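Local coordinates for phosphonopyruvate hydrolase (Variovorax sp., PDB 2HJP), which hydrolyses the carbon-phosphorus bond of phosphonopyruvate to give pyruvate and phosphate, using a divalent metal ion such as magnesium, cobalt or manganese, at residues R15-A21 with V229-G235; S105-D111 with F150-V156; A180-H186 with V206-V211. All blocks are in the same frame, centred on the assembly; numbering follows the deposited sequence.

Contact 1 of 3, residues R15-A21 with V229-G235; sequences RLFTAMA and VGIVIYG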
loop_
_atom_site.group_PDB
_atom_site.type_symbol
_atom_site.label_atom_id
_atom_site.label_comp_id
_atom_site.label_asym_id
_atom_site.label_seq_id
_atom_site.Cartn_x
_atom_site.Cartn_y
_atom_site.Cartn_z
ATOM N N ARG A 15 -31.530 -8.966 20.231
ATOM C CA ARG A 15 -30.420 -9.240 21.165
ATOM C C ARG A 15 -29.494 -8.015 21.126
ATOM O O ARG A 15 -29.453 -7.302 20.143
ATOM C CB ARG A 15 -29.570 -10.438 20.693
ATOM C CG ARG A 15 -30.246 -11.818 20.651
ATOM C CD ARG A 15 -29.263 -12.844 20.057
ATOM N NE ARG A 15 -29.031 -12.554 18.629
ATOM C CZ ARG A 15 -27.938 -12.863 17.911
ATOM N NH1 ARG A 15 -27.906 -12.517 16.626
ATOM N NH2 ARG A 15 -26.885 -13.509 18.440
ATOM N N LEU A 16 -28.764 -7.758 22.190
ATOM C CA LEU A 16 -27.805 -6.646 22.215
ATOM C C LEU A 16 -26.484 -7.201 21.651
ATOM O O LEU A 16 -25.925 -8.187 22.197
ATOM C CB LEU A 16 -27.572 -6.193 23.652
ATOM C CG LEU A 16 -26.522 -5.131 23.934
ATOM C CD1 LEU A 16 -26.738 -3.936 23.018
ATOM C CD2 LEU A 16 -26.653 -4.731 25.451
ATOM N N PHE A 17 -25.957 -6.546 20.618
ATOM C CA PHE A 17 -24.723 -6.970 19.919
ATOM C C PHE A 17 -23.519 -6.161 20.448
ATOM O O PHE A 17 -23.591 -4.899 20.548
ATOM C CB PHE A 17 -24.911 -6.680 18.434
ATOM C CG PHE A 17 -23.804 -7.135 17.550
ATOM C CD1 PHE A 17 -23.750 -8.445 17.117
ATOM C CD2 PHE A 17 -22.837 -6.231 17.123
ATOM C CE1 PHE A 17 -22.738 -8.892 16.255
ATOM C CE2 PHE A 17 -21.812 -6.621 16.262
ATOM C CZ PHE A 17 -21.755 -7.983 15.811
ATOM N N THR A 18 -22.442 -6.853 20.808
ATOM C CA THR A 18 -21.253 -6.156 21.304
ATOM C C THR A 18 -20.132 -6.179 20.268
ATOM O O THR A 18 -19.907 -7.196 19.578
ATOM C CB THR A 18 -20.715 -6.794 22.600
ATOM O OG1 THR A 18 -20.311 -8.124 22.322
ATOM C CG2 THR A 18 -21.827 -6.866 23.670
ATOM N N ALA A 19 -19.473 -5.047 20.133
ATOM C CA ALA A 19 -18.363 -4.987 19.173
ATOM C C ALA A 19 -17.185 -4.321 19.938
ATOM O O ALA A 19 -17.361 -3.304 20.597
ATOM C CB ALA A 19 -18.723 -4.115 17.950
ATOM N N MET A 20 -16.013 -4.899 19.798
ATOM C CA MET A 20 -14.761 -4.404 20.455
ATOM C C MET A 20 -13.749 -3.836 19.451
ATOM O O MET A 20 -13.477 -4.401 18.345
ATOM C CB MET A 20 -14.089 -5.571 21.209
ATOM C CG MET A 20 -12.676 -5.253 21.796
ATOM S SD MET A 20 -12.724 -3.818 22.893
ATOM C CE MET A 20 -13.537 -4.546 24.375
ATOM N N ALA A 21 -13.171 -2.720 19.858
ATOM C CA ALA A 21 -12.151 -2.087 19.057
ATOM C C ALA A 21 -10.948 -3.027 18.803
ATOM O O ALA A 21 -10.583 -3.861 19.653
ATOM C CB ALA A 21 -11.637 -0.839 19.815
ATOM N N VAL A 229 -31.705 0.251 21.891
ATOM C CA VAL A 229 -30.271 0.121 21.536
ATOM C C VAL A 229 -30.001 -1.299 21.059
ATOM O O VAL A 229 -30.327 -2.228 21.769
ATOM C CB VAL A 229 -29.405 0.361 22.811
ATOM C CG1 VAL A 229 -27.912 0.168 22.544
ATOM C CG2 VAL A 229 -29.659 1.737 23.327
ATOM N N GLY A 230 -29.420 -1.469 19.869
ATOM C CA GLY A 230 -29.097 -2.818 19.427
ATOM C C GLY A 230 -27.588 -3.161 19.432
ATOM O O GLY A 230 -27.196 -4.324 19.312
ATOM N N ILE A 231 -26.753 -2.148 19.615
ATOM C CA ILE A 231 -25.326 -2.362 19.562
ATOM C C ILE A 231 -24.557 -1.533 20.573
ATOM O O ILE A 231 -24.838 -0.378 20.718
ATOM C CB ILE A 231 -24.781 -1.974 18.136
ATOM C CG1 ILE A 231 -25.337 -2.909 17.087
ATOM C CG2 ILE A 231 -23.266 -2.070 18.077
ATOM C CD1 ILE A 231 -25.278 -2.381 15.652
ATOM N N VAL A 232 -23.618 -2.125 21.302
ATOM C CA VAL A 232 -22.779 -1.306 22.134
ATOM C C VAL A 232 -21.356 -1.482 21.587
ATOM O O VAL A 232 -20.925 -2.607 21.252
ATOM C CB VAL A 232 -22.820 -1.708 23.580
ATOM C CG1 VAL A 232 -22.605 -3.139 23.694
ATOM C CG2 VAL A 232 -21.743 -0.884 24.365
ATOM N N ILE A 233 -20.621 -0.383 21.450
ATOM C CA ILE A 233 -19.236 -0.500 20.920
ATOM C C ILE A 233 -18.220 -0.077 22.009
ATOM O O ILE A 233 -18.395 0.989 22.621
ATOM C CB ILE A 233 -19.037 0.463 19.694
ATOM C CG1 ILE A 233 -19.795 -0.115 18.461
ATOM C CG2 ILE A 233 -17.501 0.654 19.347
ATOM C CD1 ILE A 233 -19.051 -1.069 17.539
ATOM N N TYR A 234 -17.194 -0.912 22.234
ATOM C CA TYR A 234 -16.090 -0.571 23.163
ATOM C C TYR A 234 -15.093 0.103 22.249
ATOM O O TYR A 234 -14.367 -0.525 21.456
ATOM C CB TYR A 234 -15.646 -1.834 23.841
ATOM C CG TYR A 234 -16.782 -2.301 24.752
ATOM C CD1 TYR A 234 -17.193 -1.520 25.817
ATOM C CD2 TYR A 234 -17.453 -3.502 24.507
ATOM C CE1 TYR A 234 -18.267 -1.926 26.646
ATOM C CE2 TYR A 234 -18.534 -3.939 25.322
ATOM C CZ TYR A 234 -18.922 -3.121 26.390
ATOM O OH TYR A 234 -19.972 -3.508 27.170
ATOM N N GLY A 235 -15.082 1.410 22.361
ATOM C CA GLY A 235 -14.340 2.205 21.407
ATOM C C GLY A 235 -12.857 2.201 21.303
ATOM O O GLY A 235 -12.342 2.305 20.166
HETATM O O HOH W 1 -29.042 -5.498 18.019
#
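Val229 opens the strand 229-234, which runs parallel to strand 17-21 at an angle of 17° and closes the barrel by pairing its last strand with its first. The CD1 methyl of Leu16 lies 4.3 Å from Val229 CG1 and again 4.3 Å from Val232 CG1. Gly230 O accepts the first backbone hydrogen bond, from Phe17 N at 2.9 Å. A water lies 2.5 Å from Gly230 O and 2.8 Å from Arg15 O, joining the two where the strands begin to part. Ile231 sets CG1 4.0 Å from Phe17 CB, on the same face as Ala19 and Ile233. Val232 is bonded through both backbone groups, its N to Phe17 O (2.9 Å) and its O to Ala19 N (3.1 Å). Tyr234 repeats the pattern, N to Ala19 O at 2.9 Å and O to Ala21 N at 3.0 Å, while Met20 CE comes within 3.5 Å of Tyr234 CB. Gly235 follows at the phosphonopyruvate pocket. Helix 3-13 packs on Phe17 and Ile231, helix 220-224 receives Leu16, Val229 and Val232 and bonds Tyr234 OH through Glu220, and strands 38-41 and 208-210 continue the sheet from Thr18 and Met20 and from Gly230 and Ile231, respectively.

Contact 2 of 3, residues S105-D111 with F150-V156; sequences SAIVMED and FVVIARV. With PPR (phosphonopyruvate), chain G.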
loop_
_atom_site.group_PDB
_atom_site.type_symbol
_atom_site.label_atom_id
_atom_site.label_comp_id
_atom_site.label_asym_id
_atom_site.label_seq_id
_atom_site.Cartn_x
_atom_site.Cartn_y
_atom_site.Cartn_z
ATOM N N SER A 105 -18.782 -5.558 7.378
ATOM C CA SER A 105 -20.218 -5.853 7.324
ATOM C C SER A 105 -21.064 -4.555 7.553
ATOM O O SER A 105 -22.293 -4.541 7.285
ATOM C CB SER A 105 -20.591 -6.933 8.342
ATOM O OG SER A 105 -20.189 -8.242 7.887
ATOM N N ALA A 106 -20.382 -3.474 7.958
ATOM C CA ALA A 106 -21.023 -2.171 8.219
ATOM C C ALA A 106 -19.980 -1.088 8.176
ATOM O O ALA A 106 -18.763 -1.373 8.315
ATOM C CB ALA A 106 -21.630 -2.172 9.628
ATOM N N ILE A 107 -20.463 0.148 8.000
ATOM C CA ILE A 107 -19.621 1.320 8.075
ATOM C C ILE A 107 -20.430 2.255 8.968
ATOM O O ILE A 107 -21.643 2.139 9.081
ATOM C CB ILE A 107 -19.329 1.991 6.721
ATOM C CG1 ILE A 107 -20.600 2.217 5.861
ATOM C CG2 ILE A 107 -18.371 1.087 5.979
ATOM C CD1 ILE A 107 -21.475 3.375 6.304
ATOM N N VAL A 108 -19.699 3.100 9.682
ATOM C CA VAL A 108 -20.223 4.150 10.565
ATOM C C VAL A 108 -19.624 5.433 9.941
ATOM O O VAL A 108 -18.409 5.571 9.788
ATOM C CB VAL A 108 -19.734 4.013 12.022
ATOM C CG1 VAL A 108 -20.175 5.302 12.897
ATOM C CG2 VAL A 108 -20.335 2.764 12.609
ATOM N N MET A 109 -20.501 6.387 9.628
ATOM C CA MET A 109 -20.128 7.665 9.024
ATOM C C MET A 109 -20.822 8.769 9.871
ATOM O O MET A 109 -22.009 8.672 10.159
ATOM C CB MET A 109 -20.618 7.720 7.563
ATOM C CG MET A 109 -20.189 8.951 6.865
ATOM S SD MET A 109 -20.548 8.969 5.111
ATOM C CE MET A 109 -22.282 8.484 5.067
ATOM N N GLU A 110 -20.066 9.765 10.302
ATOM C CA GLU A 110 -20.599 10.860 11.163
ATOM C C GLU A 110 -20.889 12.137 10.404
ATOM O O GLU A 110 -20.336 12.386 9.308
ATOM C CB GLU A 110 -19.581 11.157 12.285
ATOM C CG GLU A 110 -18.237 11.649 11.693
ATOM C CD GLU A 110 -17.024 11.159 12.512
ATOM O OE1 GLU A 110 -16.048 11.907 12.601
ATOM O OE2 GLU A 110 -17.069 10.034 13.068
ATOM N N ASP A 111 -21.737 12.979 10.986
ATOM C CA ASP A 111 -22.125 14.204 10.277
ATOM C C ASP A 111 -21.281 15.462 10.589
ATOM O O ASP A 111 -21.753 16.602 10.421
ATOM C CB ASP A 111 -23.625 14.492 10.489
ATOM C CG ASP A 111 -24.018 14.552 11.964
ATOM O OD1 ASP A 111 -23.134 14.464 12.843
ATOM O OD2 ASP A 111 -25.227 14.680 12.251
ATOM N N PHE A 150 -25.519 -5.515 4.070
ATOM C CA PHE A 150 -24.422 -4.662 4.558
ATOM C C PHE A 150 -25.124 -3.486 5.256
ATOM O O PHE A 150 -26.051 -2.937 4.708
ATOM C CB PHE A 150 -23.651 -4.124 3.364
ATOM C CG PHE A 150 -22.564 -3.133 3.713
ATOM C CD1 PHE A 150 -21.246 -3.580 4.005
ATOM C CD2 PHE A 150 -22.804 -1.760 3.622
ATOM C CE1 PHE A 150 -20.186 -2.650 4.187
ATOM C CE2 PHE A 150 -21.753 -0.837 3.800
ATOM C CZ PHE A 150 -20.448 -1.293 4.081
ATOM N N VAL A 151 -24.610 -3.064 6.401
ATOM C CA VAL A 151 -25.238 -2.071 7.245
ATOM C C VAL A 151 -24.650 -0.688 7.232
ATOM O O VAL A 151 -23.458 -0.531 7.433
ATOM C CB VAL A 151 -25.200 -2.630 8.721
ATOM C CG1 VAL A 151 -25.691 -1.629 9.711
ATOM C CG2 VAL A 151 -25.996 -3.921 8.752
ATOM N N VAL A 152 -25.502 0.322 7.053
ATOM C CA VAL A 152 -25.016 1.679 7.062
ATOM C C VAL A 152 -25.504 2.382 8.321
ATOM O O VAL A 152 -26.705 2.568 8.526
ATOM C CB VAL A 152 -25.527 2.401 5.819
ATOM C CG1 VAL A 152 -25.176 3.899 5.902
ATOM C CG2 VAL A 152 -24.995 1.693 4.574
ATOM N N ILE A 153 -24.549 2.794 9.145
ATOM C CA ILE A 153 -24.797 3.426 10.431
ATOM C C ILE A 153 -24.431 4.874 10.373
ATOM O O ILE A 153 -23.307 5.228 10.018
ATOM C CB ILE A 153 -23.944 2.719 11.556
ATOM C CG1 ILE A 153 -24.279 1.206 11.569
ATOM C CG2 ILE A 153 -24.241 3.308 12.988
ATOM C CD1 ILE A 153 -23.289 0.336 12.339
ATOM N N ALA A 154 -25.404 5.728 10.720
ATOM C CA ALA A 154 -25.160 7.155 10.724
ATOM C C ALA A 154 -24.883 7.589 12.164
ATOM O O ALA A 154 -25.672 7.347 13.096
ATOM C CB ALA A 154 -26.388 7.897 10.198
ATOM N N ARG A 155 -23.792 8.299 12.312
ATOM C CA ARG A 155 -23.423 8.806 13.605
ATOM C C ARG A 155 -23.764 10.270 13.735
ATOM O O ARG A 155 -23.358 11.109 12.913
ATOM C CB ARG A 155 -21.940 8.521 13.836
ATOM C CG ARG A 155 -21.306 9.317 14.962
ATOM C CD ARG A 155 -19.844 8.833 15.226
ATOM N NE ARG A 155 -19.078 9.849 15.948
ATOM C CZ ARG A 155 -17.885 9.675 16.525
ATOM N NH1 ARG A 155 -17.302 8.492 16.495
ATOM N NH2 ARG A 155 -17.247 10.711 17.088
ATOM N N VAL A 156 -24.553 10.569 14.759
ATOM C CA VAL A 156 -25.044 11.925 15.028
ATOM C C VAL A 156 -24.164 12.592 16.096
ATOM O O VAL A 156 -24.128 12.130 17.234
ATOM C CB VAL A 156 -26.558 11.838 15.529
ATOM C CG1 VAL A 156 -27.042 13.202 16.052
ATOM C CG2 VAL A 156 -27.463 11.307 14.415
HETATM C C1 PPR G . -13.376 5.620 17.043
HETATM O O1 PPR G . -13.207 4.615 17.849
HETATM O "O2'" PPR G . -12.605 5.944 16.181
HETATM C C2 PPR G . -14.658 6.368 17.257
HETATM C C3 PPR G . -15.331 6.575 18.425
HETATM O O2 PPR G . -15.147 6.886 16.129
HETATM P P PPR G . -14.591 8.058 19.263
HETATM O O1P PPR G . -14.880 9.228 18.281
HETATM O O2P PPR G . -13.081 7.743 19.443
HETATM O O3P PPR G . -15.361 8.214 20.488
#
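Val108 and Ile153 meet at the apolar centre of this pair of neighbouring parallel strands in the TIM-type beta/alpha barrel of the PEP mutase/isocitrate lyase superfamily. Val108 CG2 lies 3.8 Å from Ile153 CB, and the CD1 end of Ile153 reaches back to within 4.0 Å of Ala106 CB, so that Ala106, Val108, Val151 and Ile153 line one face of the sheet. On the other face Ile107 CD1 touches Val152 CG1 at 3.8 Å, and Ile107 CG2 sits 3.7 Å from CZ of Phe150, whose ring lies with one face over Ala106 CA. Helices 89-102 and 131-144 cover this side through Ile107, Met109, Phe150 and Ala154.

Between the two faces the backbones form a ladder of six hydrogen bonds, from Val151 N to Ser105 O (2.9 Å) through the short Arg155 N to Met109 O (2.8 Å) to Asp111 N and Arg155 O (3.1 Å). The strand axes cross at 29°, the twist expected of adjacent strands coiling round a barrel.

At the C-terminal end, where barrels of this kind carry their active sites, the chemistry turns polar. Glu110 OE2 lies over one face of the Arg155 guanidinium, 3.5 Å from NE, a salt bridge of charges alone; NE also pairs with Glu157. The extended side chain of Arg155 carries its guanidinium to the substrate, with NH1 3.1 Å and NH2 3.0 Å from phosphonopyruvate O1P. A weak hydrogen bond of 2.7 Å links Arg155 NH1 to phosphonopyruvate O2.

Contact 3 of 3, residues A180-H186 with V206-V211; sequences ADAILIH and VPLVLV. With PPR (phosphonopyruvate), chain G.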
loop_
_atom_site.group_PDB
_atom_site.type_symbol
_atom_site.label_atom_id
_atom_site.label_comp_id
_atom_site.label_asym_id
_atom_site.label_seq_id
_atom_site.Cartn_x
_atom_site.Cartn_y
_atom_site.Cartn_z
ATOM N N ALA A 180 -30.368 5.182 6.664
ATOM C CA ALA A 180 -29.523 4.571 7.712
ATOM C C ALA A 180 -30.179 3.349 8.392
ATOM O O ALA A 180 -31.378 3.342 8.708
ATOM C CB ALA A 180 -29.120 5.618 8.740
ATOM N N ASP A 181 -29.396 2.278 8.605
ATOM C CA ASP A 181 -29.945 1.077 9.220
ATOM C C ASP A 181 -29.889 1.187 10.699
ATOM O O ASP A 181 -30.513 0.376 11.397
ATOM C CB ASP A 181 -29.125 -0.145 8.761
ATOM C CG ASP A 181 -29.254 -0.386 7.240
ATOM O OD1 ASP A 181 -30.368 -0.752 6.832
ATOM O OD2 ASP A 181 -28.278 -0.166 6.467
ATOM N N ALA A 182 -29.094 2.150 11.176
ATOM C CA ALA A 182 -28.972 2.370 12.632
ATOM C C ALA A 182 -28.424 3.734 12.910
ATOM O O ALA A 182 -27.828 4.337 12.024
ATOM C CB ALA A 182 -28.102 1.299 13.261
ATOM N N ILE A 183 -28.644 4.242 14.122
ATOM C CA ILE A 183 -28.170 5.554 14.467
ATOM C C ILE A 183 -27.251 5.488 15.699
ATOM O O ILE A 183 -27.650 5.008 16.780
ATOM C CB ILE A 183 -29.360 6.474 14.753
ATOM C CG1 ILE A 183 -30.335 6.466 13.536
ATOM C CG2 ILE A 183 -28.825 7.823 15.126
ATOM C CD1 ILE A 183 -31.242 7.620 13.380
ATOM N N LEU A 184 -26.016 5.930 15.518
ATOM C CA LEU A 184 -25.069 5.914 16.608
ATOM C C LEU A 184 -25.156 7.333 17.162
ATOM O O LEU A 184 -24.834 8.274 16.461
ATOM C CB LEU A 184 -23.655 5.617 16.079
ATOM C CG LEU A 184 -22.601 5.342 17.196
ATOM C CD1 LEU A 184 -21.296 4.677 16.566
ATOM C CD2 LEU A 184 -22.351 6.704 17.998
ATOM N N ILE A 185 -25.643 7.479 18.393
ATOM C CA ILE A 185 -25.769 8.785 19.041
ATOM C C ILE A 185 -24.586 8.842 19.994
ATOM O O ILE A 185 -24.399 7.997 20.856
ATOM C CB ILE A 185 -27.151 8.953 19.763
ATOM C CG1 ILE A 185 -27.223 10.312 20.462
ATOM C CG2 ILE A 185 -27.409 7.775 20.796
ATOM C CD1 ILE A 185 -27.384 11.505 19.526
ATOM N N HIS A 186 -23.760 9.862 19.805
ATOM C CA HIS A 186 -22.571 9.945 20.630
ATOM C C HIS A 186 -22.598 11.034 21.720
ATOM O O HIS A 186 -23.316 12.047 21.642
ATOM C CB HIS A 186 -21.362 10.100 19.707
ATOM C CG HIS A 186 -20.094 9.481 20.249
ATOM N ND1 HIS A 186 -20.067 8.637 21.347
ATOM C CD2 HIS A 186 -18.801 9.628 19.863
ATOM C CE1 HIS A 186 -18.817 8.302 21.617
ATOM N NE2 HIS A 186 -18.027 8.890 20.733
ATOM N N VAL A 206 -35.391 2.402 13.488
ATOM C CA VAL A 206 -34.121 1.701 13.515
ATOM C C VAL A 206 -33.451 1.739 14.885
ATOM O O VAL A 206 -33.664 2.650 15.674
ATOM C CB VAL A 206 -33.158 2.220 12.456
ATOM C CG1 VAL A 206 -33.819 2.084 11.095
ATOM C CG2 VAL A 206 -32.664 3.615 12.788
ATOM N N PRO A 207 -32.616 0.734 15.172
ATOM C CA PRO A 207 -31.892 0.622 16.443
ATOM C C PRO A 207 -30.821 1.629 16.668
ATOM O O PRO A 207 -30.218 2.161 15.731
ATOM C CB PRO A 207 -31.260 -0.761 16.429
ATOM C CG PRO A 207 -31.703 -1.410 15.203
ATOM C CD PRO A 207 -32.422 -0.435 14.303
ATOM N N LEU A 208 -30.573 1.905 17.927
ATOM C CA LEU A 208 -29.493 2.824 18.276
ATOM C C LEU A 208 -28.194 2.092 18.586
ATOM O O LEU A 208 -28.198 0.872 18.918
ATOM C CB LEU A 208 -29.865 3.643 19.504
ATOM C CG LEU A 208 -31.104 4.478 19.286
ATOM C CD1 LEU A 208 -31.358 5.201 20.602
ATOM C CD2 LEU A 208 -30.958 5.458 18.042
ATOM N N VAL A 209 -27.104 2.838 18.458
ATOM C CA VAL A 209 -25.762 2.322 18.743
ATOM C C VAL A 209 -25.127 3.289 19.760
ATOM O O VAL A 209 -25.148 4.510 19.548
ATOM C CB VAL A 209 -24.841 2.317 17.472
ATOM C CG1 VAL A 209 -23.438 1.681 17.814
ATOM C CG2 VAL A 209 -25.532 1.626 16.301
ATOM N N LEU A 210 -24.577 2.722 20.837
ATOM C CA LEU A 210 -23.871 3.507 21.862
ATOM C C LEU A 210 -22.365 3.158 21.940
ATOM O O LEU A 210 -21.955 1.976 21.746
ATOM C CB LEU A 210 -24.494 3.243 23.264
ATOM C CG LEU A 210 -26.004 3.500 23.445
ATOM C CD1 LEU A 210 -26.504 3.249 24.862
ATOM C CD2 LEU A 210 -26.227 4.996 23.068
ATOM N N VAL A 211 -21.548 4.151 22.243
ATOM C CA VAL A 211 -20.095 3.960 22.447
ATOM C C VAL A 211 -19.915 4.629 23.816
ATOM O O VAL A 211 -19.612 5.826 23.904
ATOM C CB VAL A 211 -19.300 4.729 21.368
ATOM C CG1 VAL A 211 -17.755 4.453 21.521
ATOM C CG2 VAL A 211 -19.864 4.381 19.977
HETATM C C1 PPR G . -13.376 5.620 17.043
HETATM O O1 PPR G . -13.207 4.615 17.849
HETATM O "O2'" PPR G . -12.605 5.944 16.181
HETATM C C2 PPR G . -14.658 6.368 17.257
HETATM C C3 PPR G . -15.331 6.575 18.425
HETATM O O2 PPR G . -15.147 6.886 16.129
HETATM P P PPR G . -14.591 8.058 19.263
HETATM O O1P PPR G . -14.880 9.228 18.281
HETATM O O2P PPR G . -13.081 7.743 19.443
HETATM O O3P PPR G . -15.361 8.214 20.488
HETATM O O HOH W 2 -22.287 7.054 22.505
#
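Ala180 and Asp181 meet the start of the partner segment through their carbonyls: Ala180 O lies 3.6 Å from Val206 CG1, and Asp181 O 3.4 Å from Val206 CB. The carboxylate of Asp181 is bound instead by Arg145 and Arg8. At Ala182, CB packs against Val209 CG2 at 4.0 Å. Ile183 begins the ladder, its N bonded to Pro207 O (3.1 Å) and its O to Val209 N (2.8 Å). The two strands belong to a right-handed beta-alpha-beta unit of the barrel, whose connecting helix 193-201 packs on Ile185, Leu208 and Leu210. Leu184 puts CB 3.8 Å from Val209 CB and CD1 3.7 Å from Val211 CG2. Ile185 N bonds Val209 O (3.2 Å), the last direct rung; beyond it the strands part and a water takes over, donating to Ile185 O (2.8 Å), accepting from Val211 N (3.0 Å) and bonding His186 ND1 (3.0 Å). From the other side of its ring, His186 NE2 donates to phosphonopyruvate O3P at 2.8 Å.

All three contacts are neighbouring strand pairs of one closed parallel barrel. Contact 1 pairs the eighth strand with the first, contact 2 the fourth with the fifth, and contact 3 the sixth with the seventh. Contacts 2 and 3 have centres 8 Å apart and join edge to edge, with Val152 O 2.7 Å from Asp181 N and Ala154 O 2.8 Å from Leu184 N. Contacts 1 and 3, with centres 10 Å apart, join likewise, Ile233 N lying 2.7 Å from Leu210 O. Contacts 1 and 2 do not touch. Phosphonopyruvate lies at the C-terminal ends of the strands: Arg155 and His186 bind its phosphonate, with Arg155 NH2 3.4 Å from His186 CD2, and Gly235 also touches it.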